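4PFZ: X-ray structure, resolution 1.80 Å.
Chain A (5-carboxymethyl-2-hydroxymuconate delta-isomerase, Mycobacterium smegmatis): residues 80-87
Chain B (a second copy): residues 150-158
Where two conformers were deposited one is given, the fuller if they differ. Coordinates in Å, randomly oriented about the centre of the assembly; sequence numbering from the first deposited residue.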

# COMPACT_ATOMS: atom_id res chain seq x y z
N GLU A 80 17.14 3.52 -17.39
CA GLU A 80 17.43 3.85 -16.00
C GLU A 80 16.82 2.76 -15.11
O GLU A 80 15.94 2.02 -15.56
CB GLU A 80 16.86 5.23 -15.65
CG GLU A 80 16.81 6.20 -16.83
CD GLU A 80 16.50 7.63 -16.40
OE1 GLU A 80 16.82 8.00 -15.25
OE2 GLU A 80 15.93 8.39 -17.22
N ASP A 81 17.30 2.64 -13.86
CA ASP A 81 16.81 1.62 -12.94
C ASP A 81 15.30 1.74 -12.75
O ASP A 81 14.74 2.82 -12.92
CB ASP A 81 17.52 1.73 -11.59
CG ASP A 81 18.93 1.17 -11.62
OD1 ASP A 81 19.30 0.49 -12.60
OD2 ASP A 81 19.68 1.41 -10.65
N PRO A 82 14.63 0.62 -12.42
CA PRO A 82 13.17 0.70 -12.27
C PRO A 82 12.75 1.73 -11.24
O PRO A 82 13.44 1.92 -10.23
CB PRO A 82 12.78 -0.71 -11.80
CG PRO A 82 13.88 -1.60 -12.32
CD PRO A 82 15.13 -0.76 -12.23
N VAL A 83 11.64 2.40 -11.52
CA VAL A 83 10.98 3.29 -10.56
C VAL A 83 9.64 2.71 -10.15
O VAL A 83 8.65 2.82 -10.87
CB VAL A 83 10.76 4.70 -11.14
CG1 VAL A 83 10.06 5.61 -10.13
CG2 VAL A 83 12.09 5.30 -11.57
N ILE A 84 9.61 2.08 -8.98
CA ILE A 84 8.37 1.48 -8.52
C ILE A 84 7.62 2.40 -7.56
O ILE A 84 8.21 3.28 -6.92
CB ILE A 84 8.61 0.12 -7.86
CG1 ILE A 84 9.70 0.22 -6.78
CG2 ILE A 84 9.02 -0.92 -8.91
CD1 ILE A 84 9.86 -1.06 -5.97
N PHE A 85 6.32 2.17 -7.49
CA PHE A 85 5.43 2.88 -6.57
C PHE A 85 4.27 1.95 -6.22
O PHE A 85 4.16 0.83 -6.72
CB PHE A 85 4.92 4.18 -7.20
CG PHE A 85 4.16 3.97 -8.49
CD1 PHE A 85 4.83 3.90 -9.70
CD2 PHE A 85 2.78 3.83 -8.48
CE1 PHE A 85 4.13 3.70 -10.89
CE2 PHE A 85 2.08 3.62 -9.67
CZ PHE A 85 2.76 3.56 -10.87
N LEU A 86 3.39 2.43 -5.34
CA LEU A 86 2.29 1.63 -4.85
C LEU A 86 0.95 2.18 -5.27
O LEU A 86 0.76 3.40 -5.34
CB LEU A 86 2.31 1.55 -3.32
CG LEU A 86 3.40 0.73 -2.65
CD1 LEU A 86 3.32 0.91 -1.14
CD2 LEU A 86 3.21 -0.74 -3.00
N LYS A 87 0.01 1.28 -5.51
CA LYS A 87 -1.40 1.64 -5.58
C LYS A 87 -2.08 0.93 -4.43
O LYS A 87 -1.74 -0.20 -4.13
CB LYS A 87 -2.01 1.25 -6.94
CG LYS A 87 -1.41 2.00 -8.13
CD LYS A 87 -1.81 1.38 -9.49
CE LYS A 87 -3.32 1.50 -9.78
NZ LYS A 87 -3.70 2.81 -10.42
N ARG B 150 16.13 10.56 -3.94
CA ARG B 150 16.60 11.48 -4.98
C ARG B 150 16.75 10.80 -6.34
O ARG B 150 16.48 11.41 -7.38
CB ARG B 150 17.92 12.11 -4.56
CG ARG B 150 17.81 13.60 -4.26
CD ARG B 150 19.15 14.21 -3.87
NE ARG B 150 19.32 14.27 -2.42
CZ ARG B 150 19.88 13.31 -1.70
NH1 ARG B 150 19.99 13.45 -0.38
NH2 ARG B 150 20.34 12.21 -2.28
N LYS B 151 17.19 9.54 -6.33
CA LYS B 151 17.39 8.79 -7.56
C LYS B 151 16.07 8.44 -8.25
O LYS B 151 15.96 8.52 -9.48
CB LYS B 151 18.17 7.50 -7.27
CG LYS B 151 18.28 6.54 -8.45
CD LYS B 151 19.01 5.26 -8.05
CE LYS B 151 18.96 4.20 -9.15
NZ LYS B 151 19.79 4.60 -10.33
N ASP B 152 15.08 8.04 -7.45
CA ASP B 152 13.83 7.49 -7.97
C ASP B 152 12.81 8.54 -8.36
O ASP B 152 11.97 8.30 -9.23
CB ASP B 152 13.20 6.56 -6.93
CG ASP B 152 13.90 5.22 -6.82
OD1 ASP B 152 14.98 5.06 -7.41
OD2 ASP B 152 13.35 4.34 -6.13
N GLY B 153 12.85 9.69 -7.69
CA GLY B 153 11.78 10.68 -7.82
C GLY B 153 10.59 10.30 -6.96
O GLY B 153 10.21 11.05 -6.04
N GLN B 154 9.99 9.15 -7.24
CA GLN B 154 8.98 8.56 -6.36
C GLN B 154 9.67 8.11 -5.07
O GLN B 154 10.74 7.51 -5.11
CB GLN B 154 8.29 7.37 -7.02
CG GLN B 154 7.57 7.73 -8.31
CD GLN B 154 6.59 8.87 -8.11
OE1 GLN B 154 5.55 8.69 -7.48
NE2 GLN B 154 6.92 10.04 -8.64
N TRP B 155 9.04 8.40 -3.93
CA TRP B 155 9.66 8.15 -2.62
C TRP B 155 9.39 6.75 -2.07
O TRP B 155 9.94 6.38 -1.03
CB TRP B 155 9.17 9.16 -1.60
CG TRP B 155 9.34 10.59 -2.01
CD1 TRP B 155 10.22 11.09 -2.92
CD2 TRP B 155 8.61 11.71 -1.50
NE1 TRP B 155 10.07 12.46 -3.02
CE2 TRP B 155 9.09 12.86 -2.16
CE3 TRP B 155 7.58 11.85 -0.57
CZ2 TRP B 155 8.58 14.13 -1.90
CZ3 TRP B 155 7.07 13.10 -0.32
CH2 TRP B 155 7.57 14.23 -0.98
N MET B 156 8.54 6.00 -2.76
CA MET B 156 8.06 4.72 -2.25
C MET B 156 9.21 3.76 -1.88
O MET B 156 9.24 3.26 -0.77
CB MET B 156 7.11 4.05 -3.26
CG MET B 156 6.28 2.91 -2.65
SD MET B 156 7.17 1.35 -2.46
CE MET B 156 7.07 0.71 -4.12
N ARG B 157 10.12 3.50 -2.81
CA ARG B 157 11.22 2.55 -2.53
C ARG B 157 12.00 3.00 -1.31
O ARG B 157 12.24 2.21 -0.38
CB ARG B 157 12.17 2.38 -3.72
CG ARG B 157 13.37 1.51 -3.35
CD ARG B 157 14.18 1.06 -4.57
NE ARG B 157 14.91 2.15 -5.20
CZ ARG B 157 16.23 2.26 -5.22
NH1 ARG B 157 16.81 3.29 -5.84
NH2 ARG B 157 16.99 1.35 -4.62
N ALA B 158 12.37 4.27 -1.31
CA ALA B 158 13.16 4.84 -0.22
C ALA B 158 12.52 4.63 1.14
O ALA B 158 13.22 4.53 2.15
CB ALA B 158 13.39 6.30 -0.46
O HOH W 1 12.36 2.22 -7.70
O HOH W 2 15.63 3.87 -9.44
O HOH W 3 10.23 4.29 -5.62

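How does the helix end of chain B first reach the other copy? Residues 150-152 close a helix that begins earlier in the chain, and Arg150(B) lies beyond reach of chain A. Lys151(B) has a CA-to-CB bond that points sideways, but its long side chain, extended through chi3, brings the ammonium group close to the loop of chain A. There Lys151(B) NZ donates a weak hydrogen bond to Asp81(A) OD2 at 3.2 Å, and the opposite charges make the pair a salt bridge.

What does Asp152(B) do at the centre of the polar contact? Its carboxylate is held within its own chain by a two-pronged pairing with Arg157(B): NE of Arg157(B) lies 2.8 Å from OD2 of Asp152(B), and NH1 lies 3.0 Å from OD1, both nearly straight. Across the interface the carboxylate works through water. Water 1 donates to Asp152(B) OD2 and to Pro82(A) O, each at 2.8 Å, and accepts from Ile84(A) N at 3.0 Å, so it meets both a carbonyl and an amide of the chain A backbone. Water 2 makes a second bridge, to Pro82(A) O at 3.0 Å and to Asp152(B) OD1 at a short 2.4 Å.

How does the chain turn after the helix? Gly153(B) leaves helical geometry with positive phi, at angles where a CB would jam against the carbonyl O of Asp152(B). Asp152(B) O accepts a weak backbone hydrogen bond from Gln154(B) N at 2.9 Å, and Val83(A) CG1 rests 3.4 Å from Asp152(B) O. The methyl also meets the aliphatic part of the next side chain, with Val83(A) CG1 3.7 Å from Gln154(B) CG; the amide end of Gln154(B) is hydrogen-bonded elsewhere in the structure.

Where is the apolar heart of the contact? The backbones come closest here, with Phe85(A) CA 5.4 Å from Met156(B) CA, against 5.7 Å between Val83(A) CA and Asp152(B) CA. Trp155(B) points away, whereas Met156(B) points toward chain A and has the largest covered area of any residue here. Its thioether chain reaches across residues 84-86 of chain A: Met156(B) CE lies 3.8 Å from Ile84(A) CG1 and 3.7 Å from Phe85(A) CA, while Met156(B) CG packs 3.6 Å from Leu86(A) CG. The Phe85(A) ring leads away, leaving its backbone to meet the methyl. Beyond, water 3 accepts from Arg157(B) N at 2.9 Å and lies 2.6 Å from Ile84(A) O, linking the two backbones.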